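Local coordinates for protein P47 (Clostridium botulinum, PDB 6EKT), which may form part of a progenitor toxin complex that protects botulinum neurotoxin in the host gut, and has a fold resembling tubular lipid-binding (TULIP) proteins, at residues Ile51-Ser56 against Ile167-Gln172; Ile111-Phe116 against Leu127-Gly132; Ser285-Tyr290 against Pro301-Phe306. One frame throughout, in Å; residues are numbered along the deposited sequence.

How the contacts relate
Contacts 1 and 2 lie on the same side of the chain's centre, with their own centres about 16 Å apart. Contact 2 is nested in the loop that contact 1 closes. Strand 124-141 of contact 2 and helix 152-168 of contact 1 follow each other in the chain. The two contacts touch where Glu170 and Ile167 pack on Phe131. Contact 3 comes later in the chain and sits on the opposite side of the centre. It is in another antiparallel sheet, with its centre about 69 Å from that of contact 1 and about 54 Å from that of contact 2. These spacings reflect the elongated shape of the protein.

Contact 1 (Ile51-Ser56 against Ile167-Gln172); sequences IQFLYS and IQNEKQ
This is a side-chain-to-backbone contact between the edge strand 52-57 of a four-stranded antiparallel sheet and the chain just past the end of helix 152-168. Asn169 is the first residue to leave the helical conformation. Its CB lies over one face of the Phe53 ring, 3.7 Å from the centroid, in a CH-pi contact offset toward the rim. The Asn169 amide runs almost parallel to that ring, with 8° between the planes. Its CG stands beside the backbone N (chi1 -74°), and from there the amide reaches the strand. Asn169 ND2 donates to Leu54 O at 3.0 Å, from above the carbonyl plane. The same nitrogen also donates back to Ala165 O in the helix. Asn169 OD1 accepts from Gln172 NE2 at 3.1 Å and from a water that accepts from Leu54 N. The amide is thus gripped at both ends, which fixes its rotation.

Gln172 bends at chi2 and brings NE2 to Gln52 O at 2.8 Å, with the acceptor near its amide plane. NE2 donates to both Gln52 O and Asn169 OD1, one through each N-H. It also lies at the edge of the Phe53 ring, 3.8 Å from Phe53 CD1. Ile51 CD1 packs beside the Gln172 side chain. Phe53 meets Phe166 and Phe68 edge-to-face, while its backbone pairs with Met66 of the next strand. The chain leaving the C-terminal end of helix 152-168 thus lies against the outer edge of an antiparallel sheet, and side-chain amides take up the outward carbonyls of its outermost strand.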
loop_
_atom_site.group_PDB
_atom_site.type_symbol
_atom_site.label_atom_id
_atom_site.label_comp_id
_atom_site.label_asym_id
_atom_site.label_seq_id
_atom_site.Cartn_x
_atom_site.Cartn_y
_atom_site.Cartn_z
ATOM N N ILE A 51 29.416 4.112 -17.216
ATOM C CA ILE A 51 30.038 3.337 -16.150
ATOM C C ILE A 51 31.081 2.378 -16.702
ATOM O O ILE A 51 30.788 1.549 -17.574
ATOM C CB ILE A 51 28.980 2.566 -15.317
ATOM C CG1 ILE A 51 27.874 3.511 -14.784
ATOM C CG2 ILE A 51 29.637 1.751 -14.207
ATOM C CD1 ILE A 51 28.309 4.498 -13.714
ATOM N N GLN A 52 32.304 2.534 -16.201
ATOM C CA GLN A 52 33.348 1.532 -16.387
ATOM C C GLN A 52 34.015 1.146 -15.068
ATOM O O GLN A 52 34.262 2.004 -14.214
ATOM C CB GLN A 52 34.359 1.936 -17.465
ATOM C CG GLN A 52 35.262 3.128 -17.163
ATOM C CD GLN A 52 36.475 3.167 -18.084
ATOM O OE1 GLN A 52 37.600 2.889 -17.661
ATOM N NE2 GLN A 52 36.246 3.476 -19.355
ATOM N N PHE A 53 34.251 -0.153 -14.906
ATOM C CA PHE A 53 34.893 -0.691 -13.713
ATOM C C PHE A 53 36.295 -1.159 -14.098
ATOM O O PHE A 53 36.449 -1.981 -15.019
ATOM C CB PHE A 53 34.109 -1.896 -13.126
ATOM C CG PHE A 53 32.781 -1.553 -12.459
ATOM C CD1 PHE A 53 32.346 -0.231 -12.266
ATOM C CD2 PHE A 53 31.965 -2.594 -11.989
ATOM C CE1 PHE A 53 31.128 0.034 -11.633
ATOM C CE2 PHE A 53 30.753 -2.332 -11.358
ATOM C CZ PHE A 53 30.333 -1.020 -11.183
ATOM N N LEU A 54 37.293 -0.620 -13.394
ATOM C CA LEU A 54 38.682 -1.100 -13.447
ATOM C C LEU A 54 39.122 -1.687 -12.108
ATOM O O LEU A 54 38.743 -1.188 -11.046
ATOM C CB LEU A 54 39.655 0.036 -13.813
ATOM C CG LEU A 54 39.428 0.908 -15.051
ATOM C CD1 LEU A 54 40.218 2.217 -14.969
ATOM C CD2 LEU A 54 39.846 0.140 -16.290
ATOM N N TYR A 55 39.949 -2.730 -12.182
ATOM C CA TYR A 55 40.609 -3.307 -11.019
ATOM C C TYR A 55 41.992 -3.821 -11.427
ATOM O O TYR A 55 42.138 -4.467 -12.466
ATOM C CB TYR A 55 39.769 -4.430 -10.389
ATOM C CG TYR A 55 40.522 -5.211 -9.332
ATOM C CD1 TYR A 55 40.601 -4.746 -8.004
ATOM C CD2 TYR A 55 41.187 -6.393 -9.660
ATOM C CE1 TYR A 55 41.318 -5.454 -7.037
ATOM C CE2 TYR A 55 41.904 -7.100 -8.703
ATOM C CZ TYR A 55 41.962 -6.626 -7.402
ATOM O OH TYR A 55 42.669 -7.338 -6.467
ATOM N N SER A 56 42.985 -3.536 -10.583
ATOM C CA SER A 56 44.375 -3.956 -10.789
ATOM C C SER A 56 44.999 -4.500 -9.520
ATOM O O SER A 56 44.646 -4.086 -8.411
ATOM C CB SER A 56 45.215 -2.774 -11.257
ATOM O OG SER A 56 45.040 -2.578 -12.634
ATOM N N ILE A 167 33.193 -4.650 -6.170
ATOM C CA ILE A 167 33.415 -4.152 -4.810
ATOM C C ILE A 167 34.299 -2.896 -4.825
ATOM O O ILE A 167 33.953 -1.893 -4.184
ATOM C CB ILE A 167 33.919 -5.241 -3.835
ATOM C CG1 ILE A 167 32.791 -6.244 -3.552
ATOM C CG2 ILE A 167 34.427 -4.632 -2.524
ATOM C CD1 ILE A 167 33.264 -7.613 -3.112
ATOM N N GLN A 168 35.387 -2.919 -5.594
ATOM C CA GLN A 168 36.268 -1.754 -5.640
ATOM C C GLN A 168 35.607 -0.503 -6.251
ATOM O O GLN A 168 35.985 0.613 -5.910
ATOM C CB GLN A 168 37.608 -2.081 -6.312
ATOM C CG GLN A 168 38.708 -1.088 -5.960
ATOM C CD GLN A 168 39.841 -1.139 -6.941
ATOM O OE1 GLN A 168 39.721 -0.650 -8.062
ATOM N NE2 GLN A 168 40.952 -1.737 -6.533
ATOM N N ASN A 169 34.608 -0.693 -7.114
ATOM C CA ASN A 169 33.934 0.412 -7.807
ATOM C C ASN A 169 32.528 0.707 -7.269
ATOM O O ASN A 169 31.714 1.351 -7.943
ATOM C CB ASN A 169 33.846 0.113 -9.296
ATOM C CG ASN A 169 35.169 0.260 -10.001
ATOM O OD1 ASN A 169 35.546 1.358 -10.410
ATOM N ND2 ASN A 169 35.880 -0.850 -10.161
ATOM N N GLU A 170 32.269 0.248 -6.049
ATOM C CA GLU A 170 30.976 0.384 -5.389
ATOM C C GLU A 170 30.460 1.854 -5.351
ATOM O O GLU A 170 29.297 2.096 -5.640
ATOM C CB GLU A 170 31.045 -0.301 -4.013
ATOM C CG GLU A 170 30.095 0.181 -2.936
ATOM C CD GLU A 170 30.744 1.167 -1.984
ATOM O OE1 GLU A 170 31.878 0.897 -1.525
ATOM O OE2 GLU A 170 30.111 2.203 -1.687
ATOM N N LYS A 171 31.346 2.814 -5.080
ATOM C CA LYS A 171 30.971 4.241 -5.031
ATOM C C LYS A 171 30.408 4.809 -6.333
ATOM O O LYS A 171 29.723 5.823 -6.324
ATOM C CB LYS A 171 32.145 5.106 -4.540
ATOM C CG LYS A 171 32.610 4.787 -3.121
ATOM C CD LYS A 171 31.682 5.360 -2.048
ATOM C CE LYS A 171 32.021 4.817 -0.662
ATOM N NZ LYS A 171 33.399 5.166 -0.205
ATOM N N GLN A 172 30.671 4.134 -7.446
ATOM C CA GLN A 172 30.209 4.582 -8.763
ATOM C C GLN A 172 28.727 4.372 -9.031
ATOM O O GLN A 172 28.152 5.052 -9.878
ATOM C CB GLN A 172 30.974 3.863 -9.856
ATOM C CG GLN A 172 32.341 4.436 -10.159
ATOM C CD GLN A 172 32.685 4.227 -11.605
ATOM O OE1 GLN A 172 32.081 4.835 -12.488
ATOM N NE2 GLN A 172 33.638 3.353 -11.863
HETATM O O HOH W 1 37.401 1.795 -11.982
#

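Contact 2 (Ile111-Phe116 against Leu127-Gly132); sequences IKLDFF and LKFNFG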
loop_
_atom_site.group_PDB
_atom_site.type_symbol
_atom_site.label_atom_id
_atom_site.label_comp_id
_atom_site.label_asym_id
_atom_site.label_seq_id
_atom_site.Cartn_x
_atom_site.Cartn_y
_atom_site.Cartn_z
ATOM N N ILE A 111 22.240 -8.991 -6.910
ATOM C CA ILE A 111 22.807 -8.003 -5.999
ATOM C C ILE A 111 21.741 -7.634 -4.983
ATOM O O ILE A 111 20.590 -7.373 -5.354
ATOM C CB ILE A 111 23.365 -6.749 -6.729
ATOM C CG1 ILE A 111 24.400 -7.158 -7.812
ATOM C CG2 ILE A 111 23.982 -5.773 -5.723
ATOM C CD1 ILE A 111 25.060 -6.015 -8.577
ATOM N N LYS A 112 22.143 -7.618 -3.718
ATOM C CA LYS A 112 21.258 -7.247 -2.616
ATOM C C LYS A 112 20.872 -5.764 -2.702
ATOM O O LYS A 112 21.674 -4.937 -3.140
ATOM C CB LYS A 112 21.955 -7.531 -1.288
ATOM C CG LYS A 112 21.030 -7.477 -0.081
ATOM C CD LYS A 112 21.740 -7.802 1.217
ATOM C CE LYS A 112 22.027 -9.292 1.394
ATOM N NZ LYS A 112 20.784 -10.091 1.436
ATOM N N LEU A 113 19.633 -5.457 -2.314
ATOM C CA LEU A 113 19.215 -4.075 -2.061
ATOM C C LEU A 113 19.122 -3.883 -0.559
ATOM O O LEU A 113 18.755 -4.813 0.168
ATOM C CB LEU A 113 17.878 -3.745 -2.741
ATOM C CG LEU A 113 17.674 -4.023 -4.247
ATOM C CD1 LEU A 113 16.410 -3.377 -4.794
ATOM C CD2 LEU A 113 18.844 -3.583 -5.114
ATOM N N ASP A 114 19.510 -2.707 -0.085
ATOM C CA ASP A 114 19.277 -2.335 1.297
ATOM C C ASP A 114 18.834 -0.878 1.371
ATOM O O ASP A 114 19.019 -0.124 0.415
ATOM C CB ASP A 114 20.533 -2.572 2.149
ATOM C CG ASP A 114 20.584 -3.977 2.722
ATOM O OD1 ASP A 114 19.617 -4.388 3.412
ATOM O OD2 ASP A 114 21.585 -4.686 2.462
ATOM N N PHE A 115 18.236 -0.514 2.500
ATOM C CA PHE A 115 17.874 0.882 2.765
ATOM C C PHE A 115 19.065 1.569 3.427
ATOM O O PHE A 115 19.602 1.060 4.405
ATOM C CB PHE A 115 16.620 0.957 3.627
ATOM C CG PHE A 115 15.384 0.469 2.925
ATOM C CD1 PHE A 115 15.017 -0.884 2.972
ATOM C CD2 PHE A 115 14.586 1.356 2.208
ATOM C CE1 PHE A 115 13.879 -1.338 2.317
ATOM C CE2 PHE A 115 13.442 0.902 1.554
ATOM C CZ PHE A 115 13.096 -0.433 1.608
ATOM N N PHE A 116 19.492 2.700 2.864
ATOM C CA PHE A 116 20.667 3.428 3.347
ATOM C C PHE A 116 20.316 4.760 3.982
ATOM O O PHE A 116 19.349 5.411 3.568
ATOM C CB PHE A 116 21.685 3.616 2.215
ATOM C CG PHE A 116 22.374 2.343 1.830
ATOM C CD1 PHE A 116 21.823 1.500 0.855
ATOM C CD2 PHE A 116 23.548 1.951 2.477
ATOM C CE1 PHE A 116 22.436 0.295 0.526
ATOM C CE2 PHE A 116 24.173 0.757 2.144
ATOM C CZ PHE A 116 23.619 -0.068 1.165
ATOM N N LEU A 127 16.581 3.170 -1.053
ATOM C CA LEU A 127 16.756 1.780 -1.453
ATOM C C LEU A 127 17.728 1.784 -2.617
ATOM O O LEU A 127 17.460 2.384 -3.671
ATOM C CB LEU A 127 15.406 1.140 -1.828
ATOM C CG LEU A 127 15.344 -0.340 -2.248
ATOM C CD1 LEU A 127 15.723 -1.269 -1.105
ATOM C CD2 LEU A 127 13.955 -0.664 -2.786
ATOM N N LYS A 128 18.883 1.159 -2.385
ATOM C CA LYS A 128 19.990 1.131 -3.329
ATOM C C LYS A 128 20.614 -0.272 -3.354
ATOM O O LYS A 128 20.442 -1.057 -2.410
ATOM C CB LYS A 128 21.103 2.117 -2.921
ATOM C CG LYS A 128 20.738 3.594 -2.918
ATOM C CD LYS A 128 22.004 4.440 -2.900
ATOM C CE LYS A 128 22.515 4.682 -1.485
ATOM N NZ LYS A 128 23.633 5.670 -1.521
ATOM N N PHE A 129 21.348 -0.562 -4.430
ATOM C CA PHE A 129 22.254 -1.720 -4.459
ATOM C C PHE A 129 23.198 -1.731 -3.259
ATOM O O PHE A 129 23.745 -0.690 -2.874
ATOM C CB PHE A 129 23.120 -1.698 -5.716
ATOM C CG PHE A 129 22.421 -2.156 -6.966
ATOM C CD1 PHE A 129 21.875 -3.438 -7.060
ATOM C CD2 PHE A 129 22.346 -1.319 -8.068
ATOM C CE1 PHE A 129 21.246 -3.864 -8.226
ATOM C CE2 PHE A 129 21.731 -1.742 -9.242
ATOM C CZ PHE A 129 21.193 -3.021 -9.319
ATOM N N ASN A 130 23.397 -2.914 -2.691
ATOM C CA ASN A 130 24.415 -3.126 -1.679
ATOM C C ASN A 130 25.367 -4.220 -2.162
ATOM O O ASN A 130 24.994 -5.395 -2.235
ATOM C CB ASN A 130 23.780 -3.511 -0.340
ATOM C CG ASN A 130 24.781 -3.562 0.791
ATOM O OD1 ASN A 130 25.983 -3.341 0.603
ATOM N ND2 ASN A 130 24.296 -3.885 1.974
ATOM N N PHE A 131 26.583 -3.802 -2.500
ATOM C CA PHE A 131 27.598 -4.687 -3.061
ATOM C C PHE A 131 28.274 -5.525 -1.972
ATOM O O PHE A 131 28.970 -6.503 -2.283
ATOM C CB PHE A 131 28.660 -3.870 -3.817
ATOM C CG PHE A 131 28.234 -3.367 -5.182
ATOM C CD1 PHE A 131 26.898 -3.362 -5.600
ATOM C CD2 PHE A 131 29.193 -2.831 -6.044
ATOM C CE1 PHE A 131 26.534 -2.850 -6.845
ATOM C CE2 PHE A 131 28.838 -2.321 -7.292
ATOM C CZ PHE A 131 27.506 -2.334 -7.695
ATOM N N GLY A 132 28.104 -5.120 -0.709
ATOM C CA GLY A 132 28.667 -5.839 0.441
ATOM C C GLY A 132 30.179 -5.834 0.445
ATOM O O GLY A 132 30.808 -4.797 0.179
#
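Phe115 and Leu127 meet across the hairpin of strands 108-118 and 124-141, methyl over ring. Leu127 CD1 stands above the centre of one Phe115 face, 3.9 Å from the centroid. Leu127 CG is anti to the backbone N (chi1 -178°), and from this position CD1 also reaches Leu113 CB. Next along, Leu113 CD2 lies 3.6 Å from Phe129 CD1. Ile111 CG2 approaches the same carbon, and the Ile111 and Phe129 side chains cross at about a right angle. Ile111 CG2 also touches Phe131 CD1. Phe196 of strand 193-199 touches both Leu113 and Leu127, and Phe177 meets the Phe129 ring edge-to-face.

Asp114, Phe116, Lys128 and Asn130 make up a more polar group. Asn130 ND2 donates to Asp114 OD2 at 2.9 Å, on the anti side of the carboxylate. The bond is nearly straight, although the two planes are 65° apart. Asn130 OD1 accepts from Gly132 N in an Asx turn, which leaves both ends of the amide engaged. Phe116 turns its edge to this group: CZ is 3.7 Å from Asn130 CG, with ring and amide planes 76° apart. Lys128 crosses Phe116 with its aliphatic chain, CE lying 3.9 Å from Phe116 CB.

Asp114 and Lys128 are an antiparallel hydrogen-bonded pair, joined by both backbone bonds. Asn130 N adds a bond to Lys112 O at 2.7 Å. Apolar packing of Ile111, the leucines and the aromatic rings accompanies this backbone bonding. In the Asp-Asn bond, the Asp114 carboxylate would probably polarise the Asn130 amide.

Contact 3 (Ser285-Tyr290 against Pro301-Phe306); sequences STLNWY and PKINNF
An antiparallel pairing of strand 279-288 with strand 297-311 forms this contact, with the chain beyond residue 288 continuing along the second strand. Leu287 and Ile303 are a hydrogen-bonded pair. Leu287 N donates to Ile303 O and Ile303 N donates to Leu287 O, both at 2.9 Å and in the carbonyl plane. Trp289 N extends the pairing to Pro301 O at 3.0 Å, with a more bent bond (139°).

The Leu287 and Ile303 side chains lie on the same face of the sheet. Leu287 CD1 touches both Ile303 CG2 and Phe306 CB, and the Phe306 ring meets Phe269 edge-to-face. The Trp289 CG is anti to the backbone N (chi1 -152°), and the indole meets Ile303 obliquely, with CE3 3.9 Å from Ile303 CD1. Trp289 CB meanwhile rests on Pro301 CB. The indole also touches Ile391 and Ala394 of helix 374-394, and its NE1 bonds to Ser390 OG. Through Trp289 this end of the pairing packs on helix 374-394, consistent with a TULIP-like fold in which the middle sheet wraps round a long helix, probably this one.

Asn288 and Lys302 are a non-hydrogen-bonded pair on the other face. The lysine bends at chi2 (-65°) and runs back across the pair until NZ meets Asn288 OD1 at 2.9 Å. A water accepts from the same NZ and donates to both Trp289 O and Pro301 O. Further along, Thr286 and Asn304 lie side by side, pointing the same way. Thr286 CG2 approaches Asn304 OD1 at 3.4 Å, and a second water links that oxygen to Thr286 OG1. Asn304 and Asn305 both face Arg321 of strand 315-326, forming a classic beta bulge.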
loop_
_atom_site.group_PDB
_atom_site.type_symbol
_atom_site.label_atom_id
_atom_site.label_comp_id
_atom_site.label_asym_id
_atom_site.label_seq_id
_atom_site.Cartn_x
_atom_site.Cartn_y
_atom_site.Cartn_z
ATOM N N SER A 285 -20.455 6.773 22.358
ATOM C CA SER A 285 -21.419 7.637 23.043
ATOM C C SER A 285 -22.704 7.737 22.190
ATOM O O SER A 285 -22.720 7.352 21.008
ATOM C CB SER A 285 -20.806 9.031 23.252
ATOM O OG SER A 285 -20.123 9.425 22.073
ATOM N N THR A 286 -23.777 8.246 22.791
ATOM C CA THR A 286 -25.046 8.466 22.083
ATOM C C THR A 286 -24.835 9.395 20.904
ATOM O O THR A 286 -24.076 10.366 20.984
ATOM C CB THR A 286 -26.091 9.123 22.998
ATOM O OG1 THR A 286 -26.094 8.433 24.243
ATOM C CG2 THR A 286 -27.486 9.052 22.364
ATOM N N LEU A 287 -25.493 9.063 19.810
ATOM C CA LEU A 287 -25.426 9.852 18.613
ATOM C C LEU A 287 -26.704 10.646 18.506
ATOM O O LEU A 287 -27.790 10.080 18.359
ATOM C CB LEU A 287 -25.211 8.945 17.400
ATOM C CG LEU A 287 -24.088 7.893 17.494
ATOM C CD1 LEU A 287 -24.038 7.129 16.175
ATOM C CD2 LEU A 287 -22.737 8.544 17.783
ATOM N N ASN A 288 -26.559 11.965 18.623
ATOM C CA ASN A 288 -27.692 12.889 18.643
ATOM C C ASN A 288 -27.963 13.363 17.224
ATOM O O ASN A 288 -27.276 14.269 16.732
ATOM C CB ASN A 288 -27.353 14.092 19.528
ATOM C CG ASN A 288 -27.250 13.720 20.983
ATOM O OD1 ASN A 288 -28.250 13.394 21.607
ATOM N ND2 ASN A 288 -26.032 13.755 21.532
ATOM N N TRP A 289 -28.924 12.718 16.562
ATOM C CA TRP A 289 -29.319 13.083 15.192
ATOM C C TRP A 289 -29.780 14.546 15.106
ATOM O O TRP A 289 -30.197 15.130 16.114
ATOM C CB TRP A 289 -30.436 12.154 14.691
ATOM C CG TRP A 289 -30.438 11.976 13.209
ATOM C CD1 TRP A 289 -31.332 12.472 12.326
ATOM C CD2 TRP A 289 -29.457 11.261 12.439
ATOM N NE1 TRP A 289 -30.976 12.113 11.034
ATOM C CE2 TRP A 289 -29.841 11.354 11.084
ATOM C CE3 TRP A 289 -28.304 10.531 12.773
ATOM C CZ2 TRP A 289 -29.108 10.760 10.048
ATOM C CZ3 TRP A 289 -27.562 9.930 11.743
ATOM C CH2 TRP A 289 -27.975 10.053 10.391
ATOM N N TYR A 290 -29.693 15.130 13.910
ATOM C CA TYR A 290 -30.245 16.459 13.675
ATOM C C TYR A 290 -31.783 16.451 13.737
ATOM O O TYR A 290 -32.420 15.405 13.628
ATOM C CB TYR A 290 -29.737 17.067 12.367
ATOM C CG TYR A 290 -29.919 16.208 11.134
ATOM C CD1 TYR A 290 -31.079 16.294 10.350
ATOM C CD2 TYR A 290 -28.915 15.328 10.724
ATOM C CE1 TYR A 290 -31.228 15.522 9.194
ATOM C CE2 TYR A 290 -29.067 14.548 9.586
ATOM C CZ TYR A 290 -30.220 14.655 8.820
ATOM O OH TYR A 290 -30.345 13.866 7.686
ATOM N N PRO A 301 -34.045 11.995 16.690
ATOM C CA PRO A 301 -33.659 10.602 16.913
ATOM C C PRO A 301 -32.313 10.478 17.644
ATOM O O PRO A 301 -31.430 11.365 17.536
ATOM C CB PRO A 301 -33.529 10.032 15.494
ATOM C CG PRO A 301 -34.315 10.951 14.623
ATOM C CD PRO A 301 -34.362 12.287 15.277
ATOM N N LYS A 302 -32.177 9.390 18.388
ATOM C CA LYS A 302 -30.952 9.079 19.111
ATOM C C LYS A 302 -30.487 7.698 18.648
ATOM O O LYS A 302 -31.310 6.785 18.515
ATOM C CB LYS A 302 -31.198 9.077 20.632
ATOM C CG LYS A 302 -31.936 10.300 21.179
ATOM C CD LYS A 302 -31.114 11.578 21.009
ATOM C CE LYS A 302 -31.919 12.770 21.490
ATOM N NZ LYS A 302 -31.089 13.977 21.207
ATOM N N ILE A 303 -29.191 7.542 18.362
ATOM C CA ILE A 303 -28.669 6.226 18.030
ATOM C C ILE A 303 -27.787 5.831 19.203
ATOM O O ILE A 303 -26.829 6.555 19.538
ATOM C CB ILE A 303 -27.865 6.224 16.696
ATOM C CG1 ILE A 303 -28.767 6.627 15.512
ATOM C CG2 ILE A 303 -27.229 4.844 16.427
ATOM C CD1 ILE A 303 -28.002 6.879 14.207
ATOM N N ASN A 304 -28.128 4.710 19.839
ATOM C CA ASN A 304 -27.402 4.276 21.024
ATOM C C ASN A 304 -26.309 3.250 20.745
ATOM O O ASN A 304 -25.348 3.190 21.493
ATOM C CB ASN A 304 -28.358 3.771 22.096
ATOM C CG ASN A 304 -29.334 4.850 22.538
ATOM O OD1 ASN A 304 -28.928 5.967 22.872
ATOM N ND2 ASN A 304 -30.621 4.537 22.494
ATOM N N ASN A 305 -26.471 2.460 19.686
ATOM C CA ASN A 305 -25.470 1.435 19.317
ATOM C C ASN A 305 -25.279 1.510 17.823
ATOM O O ASN A 305 -26.254 1.541 17.072
ATOM C CB ASN A 305 -25.926 0.017 19.693
ATOM C CG ASN A 305 -26.318 -0.106 21.138
ATOM O OD1 ASN A 305 -27.504 -0.163 21.451
ATOM N ND2 ASN A 305 -25.336 -0.129 22.036
ATOM N N PHE A 306 -24.021 1.515 17.404
ATOM C CA PHE A 306 -23.653 1.662 16.028
ATOM C C PHE A 306 -22.435 0.773 15.825
ATOM O O PHE A 306 -21.501 0.840 16.617
ATOM C CB PHE A 306 -23.275 3.134 15.760
ATOM C CG PHE A 306 -22.960 3.439 14.322
ATOM C CD1 PHE A 306 -21.650 3.328 13.829
ATOM C CD2 PHE A 306 -23.961 3.908 13.459
ATOM C CE1 PHE A 306 -21.364 3.646 12.505
ATOM C CE2 PHE A 306 -23.677 4.220 12.130
ATOM C CZ PHE A 306 -22.366 4.091 11.658
HETATM O O HOH W 2 -26.808 5.959 24.385
HETATM O O HOH W 3 -31.154 14.007 18.392
#